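Local coordinates for protein anaerobically-induced outer membrane porin OprE (Pseudomonas aeruginosa, PDB 4FRX) that probably works as a porin, a beta-barrel channel through which small solutes cross the outer membrane, at residues D135-P140 against Q423-L428; G320-A323 against T327-Q330; G332-A337 against I363-D368. All coordinates share one frame; numbering follows the deposited sequence.

Contact 1 of 3, residues D135-P140 against Q423-L428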
# COMPACT_ATOMS: atom_id res chain seq x y z
N ASP A 135 5.21 1.40 -1.83
CA ASP A 135 6.29 1.60 -2.78
C ASP A 135 6.25 3.04 -3.30
O ASP A 135 6.33 3.29 -4.50
CB ASP A 135 6.15 0.61 -3.94
CG ASP A 135 7.41 0.51 -4.78
OD1 ASP A 135 8.48 0.99 -4.34
OD2 ASP A 135 7.31 -0.05 -5.89
N GLY A 136 6.10 3.97 -2.36
CA GLY A 136 5.95 5.38 -2.70
C GLY A 136 7.25 6.16 -2.82
O GLY A 136 7.21 7.37 -3.04
N ARG A 137 8.39 5.49 -2.66
CA ARG A 137 9.66 6.20 -2.74
C ARG A 137 10.61 5.49 -3.70
O ARG A 137 10.21 5.19 -4.83
CB ARG A 137 10.30 6.41 -1.36
CG ARG A 137 9.45 7.29 -0.39
CD ARG A 137 9.29 8.73 -0.90
NE ARG A 137 8.56 9.57 0.06
CZ ARG A 137 7.24 9.74 0.07
NH1 ARG A 137 6.48 9.13 -0.83
NH2 ARG A 137 6.67 10.53 0.98
N LEU A 138 11.83 5.22 -3.27
CA LEU A 138 12.84 4.67 -4.19
C LEU A 138 12.83 3.15 -4.26
O LEU A 138 12.89 2.56 -5.35
CB LEU A 138 14.25 5.16 -3.79
CG LEU A 138 15.41 4.81 -4.72
CD1 LEU A 138 15.18 5.40 -6.11
CD2 LEU A 138 16.74 5.30 -4.14
N LEU A 139 12.78 2.52 -3.08
CA LEU A 139 12.79 1.06 -2.99
C LEU A 139 11.55 0.64 -2.19
O LEU A 139 11.13 1.36 -1.29
CB LEU A 139 14.08 0.56 -2.31
CG LEU A 139 15.41 0.96 -2.97
CD1 LEU A 139 16.61 0.51 -2.14
CD2 LEU A 139 15.50 0.37 -4.37
N PRO A 140 10.97 -0.50 -2.54
CA PRO A 140 9.72 -0.94 -1.90
C PRO A 140 9.88 -1.51 -0.50
O PRO A 140 10.95 -1.99 -0.09
CB PRO A 140 9.23 -2.04 -2.84
CG PRO A 140 10.50 -2.57 -3.47
CD PRO A 140 11.35 -1.37 -3.67
N GLN A 423 1.14 21.10 3.13
CA GLN A 423 2.22 20.41 2.45
C GLN A 423 1.94 20.39 0.95
O GLN A 423 0.81 20.13 0.53
CB GLN A 423 2.32 18.98 3.01
CG GLN A 423 3.39 18.08 2.40
CD GLN A 423 3.58 16.78 3.16
OE1 GLN A 423 3.05 16.60 4.27
NE2 GLN A 423 4.33 15.85 2.58
N ASP A 424 2.97 20.69 0.16
CA ASP A 424 2.94 20.49 -1.29
C ASP A 424 4.08 19.54 -1.63
O ASP A 424 5.16 19.64 -1.04
CB ASP A 424 3.14 21.81 -2.05
CG ASP A 424 1.93 22.73 -1.96
OD1 ASP A 424 0.80 22.23 -1.78
OD2 ASP A 424 2.12 23.96 -2.08
N GLU A 425 3.84 18.64 -2.57
CA GLU A 425 4.82 17.62 -2.89
C GLU A 425 4.86 17.37 -4.39
O GLU A 425 3.82 17.30 -5.05
CB GLU A 425 4.48 16.33 -2.13
CG GLU A 425 5.45 15.19 -2.30
CD GLU A 425 4.97 13.92 -1.61
OE1 GLU A 425 4.98 13.88 -0.36
OE2 GLU A 425 4.58 12.96 -2.31
N ASN A 426 6.07 17.25 -4.93
CA ASN A 426 6.27 16.83 -6.31
C ASN A 426 7.10 15.57 -6.33
O ASN A 426 8.09 15.47 -5.60
CB ASN A 426 6.99 17.90 -7.13
CG ASN A 426 6.09 19.08 -7.45
OD1 ASN A 426 5.16 18.97 -8.25
ND2 ASN A 426 6.36 20.22 -6.80
N ARG A 427 6.69 14.61 -7.15
CA ARG A 427 7.54 13.48 -7.48
C ARG A 427 7.81 13.44 -8.98
O ARG A 427 6.92 13.71 -9.80
CB ARG A 427 6.92 12.16 -7.04
CG ARG A 427 6.58 12.09 -5.58
CD ARG A 427 5.98 10.72 -5.26
NE ARG A 427 5.23 10.75 -4.01
CZ ARG A 427 4.51 9.73 -3.56
NH1 ARG A 427 4.45 8.60 -4.25
NH2 ARG A 427 3.85 9.83 -2.41
N LEU A 428 9.04 13.13 -9.33
CA LEU A 428 9.41 12.88 -10.71
C LEU A 428 10.04 11.50 -10.76
O LEU A 428 11.02 11.24 -10.05
CB LEU A 428 10.40 13.93 -11.20
CG LEU A 428 9.80 15.34 -11.22
CD1 LEU A 428 10.84 16.39 -11.58
CD2 LEU A 428 8.63 15.38 -12.21
O HOH W 1 3.86 11.62 0.57
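OE2 of Glu425, whose carboxylate faces Arg137 across the contact, is gripped twice by Arg427 on its own strand. The guanidinium comes side-on and spends two nitrogens on that one oxygen: NE of Arg427 lies 2.9 Å from OE2 of Glu425, on its anti side, while NH2 reaches the syn lone pair over a longer and more bent path. Gln330 adds a third donor through NE2, so OE2 is heavily engaged. OE1 of Glu425 turns instead to Arg137. Its separation from NH2 of Arg137 is 4.0 Å, a long salt bridge in which the oxygen stands well off the guanidinium plane and no N-H is aimed at it. Water 1 fills in for the missing bond, accepting from NH2 of Arg137 (3.0 Å) and donating to OE1 of Glu425 (2.7 Å).

The two arginines meet face to edge. NH1 of Arg137 sits over one face of the Arg427 guanidinium, 3.1 Å from NH2 of Arg427, with the planes 60° apart. Both guanidinium groups are gathered round the Glu425 carboxylate, and the carbonyl O of Gly136 adds a further negative end beside them. That carbonyl O takes a nearly straight bond from NH1 of Arg137 (2.9 Å, 164°), lying in the plane of that guanidinium. The same O of Gly136 also rests over the face of the Arg427 guanidinium, 3.3 Å from NH1 of Arg427 but poorly angled for bonding. A bend at chi2 (-64°) brings the Arg137 chain back toward the strand although its CB points away, and Thr89 holds NE. The result is a salt-bridge network of Arg137, Glu425 and Arg427, joining the loop after strand 131-132 to strand 423-434; its place between a loop and the barrel wall is consistent with the channel interior of an OprD-family porin.

Contact 2 of 3, residues G320-A323 against T327-Q330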
# COMPACT_ATOMS: atom_id res chain seq x y z
N GLY A 320 6.97 4.17 5.24
CA GLY A 320 5.91 3.97 4.25
C GLY A 320 4.84 3.02 4.74
O GLY A 320 5.11 2.02 5.41
N SER A 321 3.59 3.33 4.41
CA SER A 321 2.48 2.46 4.78
C SER A 321 1.37 2.69 3.78
O SER A 321 1.26 3.79 3.23
CB SER A 321 1.97 2.80 6.18
OG SER A 321 1.44 4.12 6.21
N THR A 322 0.55 1.67 3.56
CA THR A 322 -0.59 1.79 2.65
C THR A 322 -1.85 1.26 3.31
O THR A 322 -1.86 0.14 3.80
CB THR A 322 -0.33 1.03 1.34
OG1 THR A 322 0.74 1.67 0.63
CG2 THR A 322 -1.59 1.01 0.46
N ALA A 323 -2.90 2.08 3.35
CA ALA A 323 -4.21 1.62 3.80
C ALA A 323 -5.04 1.30 2.56
O ALA A 323 -4.98 2.03 1.56
CB ALA A 323 -4.90 2.68 4.66
N THR A 327 -9.32 6.58 -0.16
CA THR A 327 -8.75 7.88 0.18
C THR A 327 -7.24 7.82 0.44
O THR A 327 -6.65 8.81 0.86
CB THR A 327 -9.44 8.46 1.43
OG1 THR A 327 -9.26 7.57 2.54
CG2 THR A 327 -10.94 8.68 1.17
N ASP A 328 -6.61 6.68 0.19
CA ASP A 328 -5.16 6.60 0.37
C ASP A 328 -4.53 7.20 -0.87
O ASP A 328 -4.49 6.57 -1.92
CB ASP A 328 -4.68 5.16 0.59
CG ASP A 328 -3.18 5.07 0.92
OD1 ASP A 328 -2.34 5.57 0.14
OD2 ASP A 328 -2.83 4.50 1.98
N VAL A 329 -4.04 8.43 -0.74
CA VAL A 329 -3.58 9.22 -1.88
C VAL A 329 -2.12 9.66 -1.66
O VAL A 329 -1.41 9.05 -0.87
CB VAL A 329 -4.52 10.42 -2.16
CG1 VAL A 329 -5.88 9.91 -2.64
CG2 VAL A 329 -4.72 11.26 -0.90
N GLN A 330 -1.68 10.70 -2.36
CA GLN A 330 -0.24 10.95 -2.42
C GLN A 330 0.32 11.41 -1.09
O GLN A 330 1.40 10.99 -0.68
CB GLN A 330 0.10 11.95 -3.54
CG GLN A 330 1.58 12.23 -3.67
CD GLN A 330 1.92 13.17 -4.81
OE1 GLN A 330 1.13 13.35 -5.74
NE2 GLN A 330 3.11 13.78 -4.75
O HOH W 2 0.07 4.47 0.20
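Ala323 and Asp328 bring two non-regular stretches of backbone together, their CA atoms 6.1 Å apart, across the short connection that links 320-323 to 327-330. One direct bond spans the gap: the backbone N of Ala323 donates to OD2 of Asp328 at 2.8 Å, with an N-H...O angle of 158°. The donor meets OD2 on the anti side, 31° out of the carboxylate plane, so the bond is short but tilted. With CG of Asp328 anti to its own backbone N (chi1 -174°), the carboxylate is carried straight across to the opposite backbone. OD2 is then flanked by the Ala323 methyl, CB being 3.8 Å from it, and by CG2 of Thr322, whose side chain runs at about a right angle to that of Asp328. The O of Ala323 is also near, 3.3 Å from OD2 of Asp328; both are acceptors, and this crowding is probably eased by Lys333, whose NZ makes a salt bridge to OD2.

The other oxygen is served by water. Water 2 stands 2.6 Å from OD1 of Asp328 and 2.9 Å from OG1 of Thr322, and also lies 3.3 Å from the O of Ser321, a weak link. The Ser321 carbonyl takes a bond from NZ of Lys333 as well, so the lysine and the water together tie the acceptors of both segments. Charge on the carboxylate is thus likely to be stabilised by the ammonium beside it.

The arrangement shapes the long loop between strands 295-305 and 340-349, about 6 Å from the centre of the chain (centre to centre), where the loop probably helps to narrow the channel of the barrel. Thr327 packs on Thr341 and Gln343 of strand 340-349, Val329 and Gln330 lean on strand 377-389, and Gln330 also touches Lys403 and Ala405 of strand 399-409.

Contact 3 of 3, residues G332-A337 against I363-D368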
# COMPACT_ATOMS: atom_id res chain seq x y z
N GLY A 332 -2.08 12.49 2.01
CA GLY A 332 -2.94 12.08 3.11
C GLY A 332 -3.58 10.72 2.91
O GLY A 332 -3.44 10.12 1.83
N LYS A 333 -4.25 10.21 3.94
CA LYS A 333 -5.01 8.97 3.80
C LYS A 333 -6.46 9.14 4.27
O LYS A 333 -7.27 8.21 4.13
CB LYS A 333 -4.34 7.82 4.57
CG LYS A 333 -2.92 7.51 4.10
CD LYS A 333 -2.33 6.33 4.87
CE LYS A 333 -0.84 6.13 4.55
NZ LYS A 333 -0.60 5.88 3.10
N PHE A 334 -6.79 10.31 4.80
CA PHE A 334 -8.14 10.62 5.30
C PHE A 334 -8.69 9.51 6.20
O PHE A 334 -9.85 9.12 6.09
CB PHE A 334 -9.09 10.92 4.12
CG PHE A 334 -8.66 12.10 3.31
CD1 PHE A 334 -7.56 12.00 2.46
CD2 PHE A 334 -9.31 13.31 3.43
CE1 PHE A 334 -7.12 13.10 1.73
CE2 PHE A 334 -8.89 14.41 2.69
CZ PHE A 334 -7.79 14.31 1.84
N GLN A 335 -7.84 9.03 7.10
CA GLN A 335 -8.08 7.81 7.83
C GLN A 335 -8.37 8.07 9.30
O GLN A 335 -8.42 7.14 10.10
CB GLN A 335 -6.88 6.87 7.67
CG GLN A 335 -5.71 7.09 8.64
CD GLN A 335 -5.08 8.48 8.56
OE1 GLN A 335 -5.33 9.25 7.63
NE2 GLN A 335 -4.25 8.80 9.55
N ARG A 336 -8.59 9.34 9.65
CA ARG A 336 -8.69 9.75 11.04
C ARG A 336 -10.06 9.47 11.63
O ARG A 336 -11.06 9.51 10.93
CB ARG A 336 -8.40 11.25 11.17
CG ARG A 336 -7.09 11.70 10.51
CD ARG A 336 -7.01 13.22 10.52
NE ARG A 336 -6.18 13.75 9.44
CZ ARG A 336 -4.88 13.98 9.54
NH1 ARG A 336 -4.24 13.72 10.68
NH2 ARG A 336 -4.20 14.46 8.50
N ALA A 337 -10.10 9.20 12.93
CA ALA A 337 -11.35 8.95 13.65
C ALA A 337 -12.44 9.97 13.35
O ALA A 337 -12.23 11.17 13.52
CB ALA A 337 -11.10 8.91 15.16
N ILE A 363 -7.46 13.82 -8.75
CA ILE A 363 -8.45 13.49 -7.75
C ILE A 363 -8.47 14.62 -6.74
O ILE A 363 -7.44 15.22 -6.41
CB ILE A 363 -8.13 12.15 -7.05
CG1 ILE A 363 -9.12 11.88 -5.90
CG2 ILE A 363 -6.68 12.15 -6.54
CD1 ILE A 363 -9.01 10.49 -5.32
N TYR A 364 -9.66 14.97 -6.30
CA TYR A 364 -9.79 15.96 -5.25
C TYR A 364 -10.53 15.28 -4.13
O TYR A 364 -11.53 14.61 -4.37
CB TYR A 364 -10.58 17.16 -5.76
CG TYR A 364 -10.82 18.17 -4.67
CD1 TYR A 364 -9.85 19.12 -4.35
CD2 TYR A 364 -12.01 18.17 -3.94
CE1 TYR A 364 -10.07 20.03 -3.34
CE2 TYR A 364 -12.22 19.07 -2.93
CZ TYR A 364 -11.26 20.00 -2.64
OH TYR A 364 -11.48 20.91 -1.63
N LEU A 365 -10.04 15.44 -2.90
CA LEU A 365 -10.70 14.85 -1.73
C LEU A 365 -10.95 15.89 -0.64
O LEU A 365 -10.12 16.77 -0.41
CB LEU A 365 -9.88 13.69 -1.14
CG LEU A 365 -9.37 12.59 -2.05
CD1 LEU A 365 -7.99 12.98 -2.58
CD2 LEU A 365 -9.31 11.25 -1.33
N SER A 366 -12.08 15.78 0.04
CA SER A 366 -12.42 16.74 1.08
C SER A 366 -12.97 15.97 2.28
O SER A 366 -13.99 15.29 2.16
CB SER A 366 -13.46 17.73 0.55
OG SER A 366 -13.77 18.71 1.53
N GLY A 367 -12.27 16.06 3.40
CA GLY A 367 -12.62 15.34 4.62
C GLY A 367 -13.14 16.27 5.70
O GLY A 367 -12.64 17.37 5.87
N ASP A 368 -14.15 15.84 6.43
CA ASP A 368 -14.60 16.65 7.56
C ASP A 368 -15.09 15.80 8.71
O ASP A 368 -15.00 14.58 8.65
CB ASP A 368 -15.64 17.70 7.15
CG ASP A 368 -16.98 17.08 6.79
OD1 ASP A 368 -17.04 15.88 6.46
OD2 ASP A 368 -17.98 17.83 6.84
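The Phe334 ring receives Leu365 over one face and the backbone of Gly367 at its edge. CB of Leu365 lies 4.1 Å from the centroid of the Phe334 ring and 26° off the ring normal, a CH-pi contact. CB of Leu365 comes nearest at CZ of Phe334, 3.7 Å away. CD2 of Leu365 follows near the rim, 4.2 Å from CE1 of Phe334. At the edge, N of Gly367 is close to the ring plane, 3.8 Å from CE2 of Phe334. Since Gly367 has no side chain, CD2 of Phe334 can come to 4.1 Å from its CA.

This is a loop residue packing on the wall of an antiparallel beta-barrel: Phe334 belongs to the loop before strand 340-349, and Leu365 and Gly367 to the loop-facing side of strand 358-370, from which the CB of Ser366 points away. Phe334 has left-handed backbone angles (48°/45°), and its CG stands anti to the carbonyl carbon; together these direct the ring at the strand. Beyond the two segments, the same phenylalanine touches Thr341 of strand 340-349 and Glu379 and Glu381 of strand 377-389.

How the contacts relate
The loop between strands 295-305 and 340-349 supplies both halves of contact 2 and then, a few residues later, segment 332-337 of contact 3. The two segments of contact 1 bracket all of this in sequence. Contact 2 lies in the middle, its centre about 11 Å from those of contacts 1 and 3, which are about 19 Å apart with nearest atoms about 7 Å from each other. Contacts 2 and 3 are joined by a probable hydrogen bond from Thr327 to the Lys333 carbonyl and by Val329 packing on Leu365. The loop is thus secured against strand 358-370, while contact 1 ties a second loop to strand 423-434, consistent with loops shaping the pore.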